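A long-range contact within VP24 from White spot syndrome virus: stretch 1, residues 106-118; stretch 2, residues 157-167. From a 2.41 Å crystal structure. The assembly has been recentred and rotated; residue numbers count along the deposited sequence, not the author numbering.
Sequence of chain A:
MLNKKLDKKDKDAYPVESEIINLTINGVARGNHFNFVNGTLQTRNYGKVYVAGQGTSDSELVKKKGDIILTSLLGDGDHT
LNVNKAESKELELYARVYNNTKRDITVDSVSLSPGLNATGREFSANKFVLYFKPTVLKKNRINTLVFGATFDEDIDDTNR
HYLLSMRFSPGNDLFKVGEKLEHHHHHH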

# COMPACT_ATOMS: atom_id res chain seq x y z
N THR A 106 1.56 -4.82 15.84
CA THR A 106 2.58 -4.36 14.90
C THR A 106 1.95 -3.39 13.90
O THR A 106 0.88 -3.64 13.34
CB THR A 106 3.26 -5.54 14.13
OG1 THR A 106 3.85 -6.46 15.07
CG2 THR A 106 4.37 -5.01 13.20
N VAL A 107 2.59 -2.24 13.71
CA VAL A 107 2.24 -1.38 12.59
C VAL A 107 3.07 -1.84 11.39
O VAL A 107 4.27 -1.64 11.36
CB VAL A 107 2.46 0.11 12.91
CG1 VAL A 107 1.94 0.99 11.77
CG2 VAL A 107 1.74 0.47 14.20
N ASP A 108 2.40 -2.47 10.43
CA ASP A 108 3.05 -3.16 9.31
C ASP A 108 3.53 -2.24 8.22
O ASP A 108 4.59 -2.45 7.64
CB ASP A 108 2.08 -4.15 8.66
CG ASP A 108 1.84 -5.35 9.51
OD1 ASP A 108 2.84 -5.96 9.96
OD2 ASP A 108 0.66 -5.67 9.72
N SER A 109 2.71 -1.23 7.92
CA SER A 109 2.98 -0.38 6.78
C SER A 109 2.20 0.89 6.89
O SER A 109 1.23 0.98 7.65
CB SER A 109 2.64 -1.09 5.46
OG SER A 109 1.32 -1.58 5.49
N VAL A 110 2.63 1.91 6.17
CA VAL A 110 1.86 3.13 6.10
C VAL A 110 1.79 3.58 4.65
O VAL A 110 2.63 3.21 3.84
CB VAL A 110 2.46 4.27 6.97
CG1 VAL A 110 2.74 3.78 8.38
CG2 VAL A 110 3.71 4.81 6.35
N SER A 111 0.79 4.39 4.33
CA SER A 111 0.77 5.06 3.05
C SER A 111 0.12 6.42 3.23
O SER A 111 -0.57 6.66 4.22
CB SER A 111 0.05 4.22 1.98
OG SER A 111 -1.23 3.83 2.42
N LEU A 112 0.39 7.32 2.29
CA LEU A 112 -0.12 8.67 2.33
C LEU A 112 -0.81 9.02 1.04
O LEU A 112 -0.38 8.62 -0.04
CB LEU A 112 1.01 9.70 2.53
CG LEU A 112 1.76 9.96 3.83
CD1 LEU A 112 2.65 11.15 3.56
CD2 LEU A 112 0.82 10.25 5.00
N SER A 113 -1.85 9.81 1.17
CA SER A 113 -2.45 10.48 0.05
C SER A 113 -2.54 11.96 0.43
O SER A 113 -2.86 12.27 1.57
CB SER A 113 -3.82 9.90 -0.27
OG SER A 113 -4.57 10.77 -1.10
N PRO A 114 -2.25 12.86 -0.52
CA PRO A 114 -2.60 14.27 -0.24
C PRO A 114 -4.10 14.39 -0.04
O PRO A 114 -4.83 13.59 -0.64
CB PRO A 114 -2.15 15.01 -1.51
CG PRO A 114 -2.18 13.94 -2.60
CD PRO A 114 -1.76 12.67 -1.89
N GLY A 115 -4.54 15.30 0.81
CA GLY A 115 -5.95 15.64 0.91
C GLY A 115 -6.31 16.68 -0.14
O GLY A 115 -5.43 17.16 -0.86
N LEU A 116 -7.59 17.01 -0.27
CA LEU A 116 -8.02 18.05 -1.20
C LEU A 116 -7.64 19.41 -0.65
O LEU A 116 -7.65 19.61 0.57
CB LEU A 116 -9.54 17.97 -1.44
CG LEU A 116 -10.02 16.72 -2.19
CD1 LEU A 116 -11.53 16.61 -2.13
CD2 LEU A 116 -9.51 16.70 -3.63
N ASN A 117 -7.29 20.35 -1.52
CA ASN A 117 -6.94 21.69 -1.04
C ASN A 117 -8.19 22.53 -0.86
O ASN A 117 -9.31 21.99 -0.80
CB ASN A 117 -5.94 22.38 -1.98
CG ASN A 117 -6.47 22.61 -3.40
OD1 ASN A 117 -7.68 22.64 -3.65
ND2 ASN A 117 -5.55 22.80 -4.34
N ALA A 118 -8.02 23.84 -0.78
CA ALA A 118 -9.11 24.77 -0.46
C ALA A 118 -10.22 24.76 -1.52
O ALA A 118 -11.40 24.92 -1.20
CB ALA A 118 -8.55 26.18 -0.28
N ASP A 157 1.44 26.34 3.48
CA ASP A 157 0.01 26.36 3.79
C ASP A 157 -0.88 25.95 2.62
O ASP A 157 -2.07 25.71 2.81
CB ASP A 157 -0.42 27.75 4.26
CG ASP A 157 0.07 28.06 5.65
OD1 ASP A 157 -0.32 27.31 6.58
OD2 ASP A 157 0.82 29.05 5.81
N THR A 158 -0.31 25.86 1.43
CA THR A 158 -1.14 25.56 0.26
C THR A 158 -1.26 24.05 0.03
O THR A 158 -2.18 23.61 -0.65
CB THR A 158 -0.58 26.21 -1.02
OG1 THR A 158 0.76 25.76 -1.27
CG2 THR A 158 -0.58 27.72 -0.89
N ASN A 159 -0.33 23.28 0.60
CA ASN A 159 -0.15 21.91 0.17
C ASN A 159 0.16 20.93 1.32
O ASN A 159 0.77 19.89 1.10
CB ASN A 159 0.96 21.85 -0.89
CG ASN A 159 2.33 22.24 -0.33
OD1 ASN A 159 2.47 22.53 0.86
ND2 ASN A 159 3.35 22.22 -1.18
N ARG A 160 -0.25 21.27 2.53
CA ARG A 160 0.19 20.52 3.71
C ARG A 160 -0.75 19.40 4.17
O ARG A 160 -0.42 18.67 5.10
CB ARG A 160 0.41 21.48 4.88
CG ARG A 160 -0.88 22.08 5.42
CD ARG A 160 -0.58 23.07 6.52
NE ARG A 160 -1.58 23.04 7.58
CZ ARG A 160 -2.51 23.97 7.77
NH1 ARG A 160 -2.56 25.03 6.97
NH2 ARG A 160 -3.38 23.83 8.77
N HIS A 161 -1.91 19.28 3.53
CA HIS A 161 -2.93 18.36 4.03
C HIS A 161 -2.77 16.93 3.51
O HIS A 161 -2.75 16.72 2.31
CB HIS A 161 -4.31 18.89 3.66
CG HIS A 161 -5.42 18.25 4.43
ND1 HIS A 161 -5.43 18.20 5.81
CD2 HIS A 161 -6.56 17.64 4.02
CE1 HIS A 161 -6.53 17.59 6.22
NE2 HIS A 161 -7.23 17.24 5.15
N TYR A 162 -2.67 15.96 4.43
CA TYR A 162 -2.48 14.57 4.03
C TYR A 162 -3.40 13.60 4.76
O TYR A 162 -3.89 13.87 5.86
CB TYR A 162 -1.01 14.15 4.22
CG TYR A 162 -0.18 14.69 3.09
CD1 TYR A 162 0.32 16.01 3.12
CD2 TYR A 162 0.05 13.93 1.96
CE1 TYR A 162 1.04 16.53 2.03
CE2 TYR A 162 0.76 14.43 0.90
CZ TYR A 162 1.25 15.73 0.93
OH TYR A 162 1.96 16.18 -0.16
N LEU A 163 -3.64 12.46 4.11
CA LEU A 163 -4.42 11.36 4.66
C LEU A 163 -3.47 10.22 4.92
O LEU A 163 -2.69 9.86 4.05
CB LEU A 163 -5.53 10.93 3.71
CG LEU A 163 -6.38 12.09 3.17
CD1 LEU A 163 -7.38 11.62 2.10
CD2 LEU A 163 -7.10 12.74 4.34
N LEU A 164 -3.53 9.67 6.13
CA LEU A 164 -2.58 8.65 6.54
C LEU A 164 -3.28 7.31 6.71
O LEU A 164 -4.28 7.20 7.41
CB LEU A 164 -1.92 9.08 7.86
CG LEU A 164 -1.06 8.05 8.61
CD1 LEU A 164 0.23 7.73 7.85
CD2 LEU A 164 -0.74 8.56 10.03
N SER A 165 -2.75 6.29 6.05
CA SER A 165 -3.22 4.93 6.26
C SER A 165 -2.18 4.11 7.01
O SER A 165 -1.04 4.02 6.58
CB SER A 165 -3.55 4.25 4.93
OG SER A 165 -4.80 4.67 4.44
N MET A 166 -2.59 3.51 8.12
CA MET A 166 -1.71 2.60 8.84
C MET A 166 -2.34 1.22 8.91
O MET A 166 -3.53 1.10 9.20
CB MET A 166 -1.41 3.10 10.25
CG MET A 166 -0.80 4.48 10.31
SD MET A 166 -0.27 4.96 11.97
CE MET A 166 -1.84 5.21 12.79
N ARG A 167 -1.56 0.17 8.68
CA ARG A 167 -2.08 -1.16 8.90
C ARG A 167 -1.63 -1.70 10.25
O ARG A 167 -0.45 -1.78 10.54
CB ARG A 167 -1.65 -2.12 7.78
CG ARG A 167 -2.21 -3.53 8.00
CD ARG A 167 -1.93 -4.47 6.83
NE ARG A 167 -2.03 -5.88 7.23
CZ ARG A 167 -2.73 -6.81 6.56
NH1 ARG A 167 -3.41 -6.47 5.46
NH2 ARG A 167 -2.74 -8.07 6.99

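Two antiparallel strands, residues 106-114 and 161-167, lie side by side in this contact, and the three residues that cover most surface are Arg 167, Tyr 162 and Leu 112.

Arg 167 covers the most surface and lies at one end of the ladder. Arg 167 O accepts a hydrogen bond from Asp 108 N at 2.9 Å, and Arg 167 N donates to Ser 109 O at 3.1 Å. Its long, extended side chain brings the guanidinium to Asp 108, whose OD2 lies 3.7 Å from Arg 167 NE, near the plane of the group. This is a long salt bridge between opposite charges, looser than a close ion pair.

Tyr 162 sits near the other end of the ladder, opposite Pro 114. Proline has no amide hydrogen, yet it costs no hydrogen bond to this strand, because Pro 114 and Tyr 162 form a non-hydrogen-bonded pair. The bonds fall on its neighbours instead: Leu 163 N to Ser 113 O, and Gly 115 N to His 161 O, both 2.7 Å. The tyrosine ring offers an apolar surface to Pro 114, with Tyr 162 CE2 3.8 Å from Pro 114 CB. Gly 115 suits its place for want of a side chain, since an ideal CB there would lie 2.3 Å from His 161 CD2, a clash.

Leu 112 links this aromatic contact to an aliphatic row, and its branched, apolar side chain suits both: Leu 112 CD1 is 4.1 Å from Tyr 162 CD2, while Leu 112 CD2 is 3.8 Å from Leu 164 CD1. Val 110 extends the row on the same face, Val 110 CG1 lying 4.1 Å from Met 166 CG. The other face carries Ser 111 and Ser 165, small and closely packed, Ser 111 OG 3.4 Å from Ser 165 CB. Their backbones exchange two hydrogen bonds, Ser 111 N to Ser 165 O and Ser 165 N to Ser 111 O, both 2.9 Å.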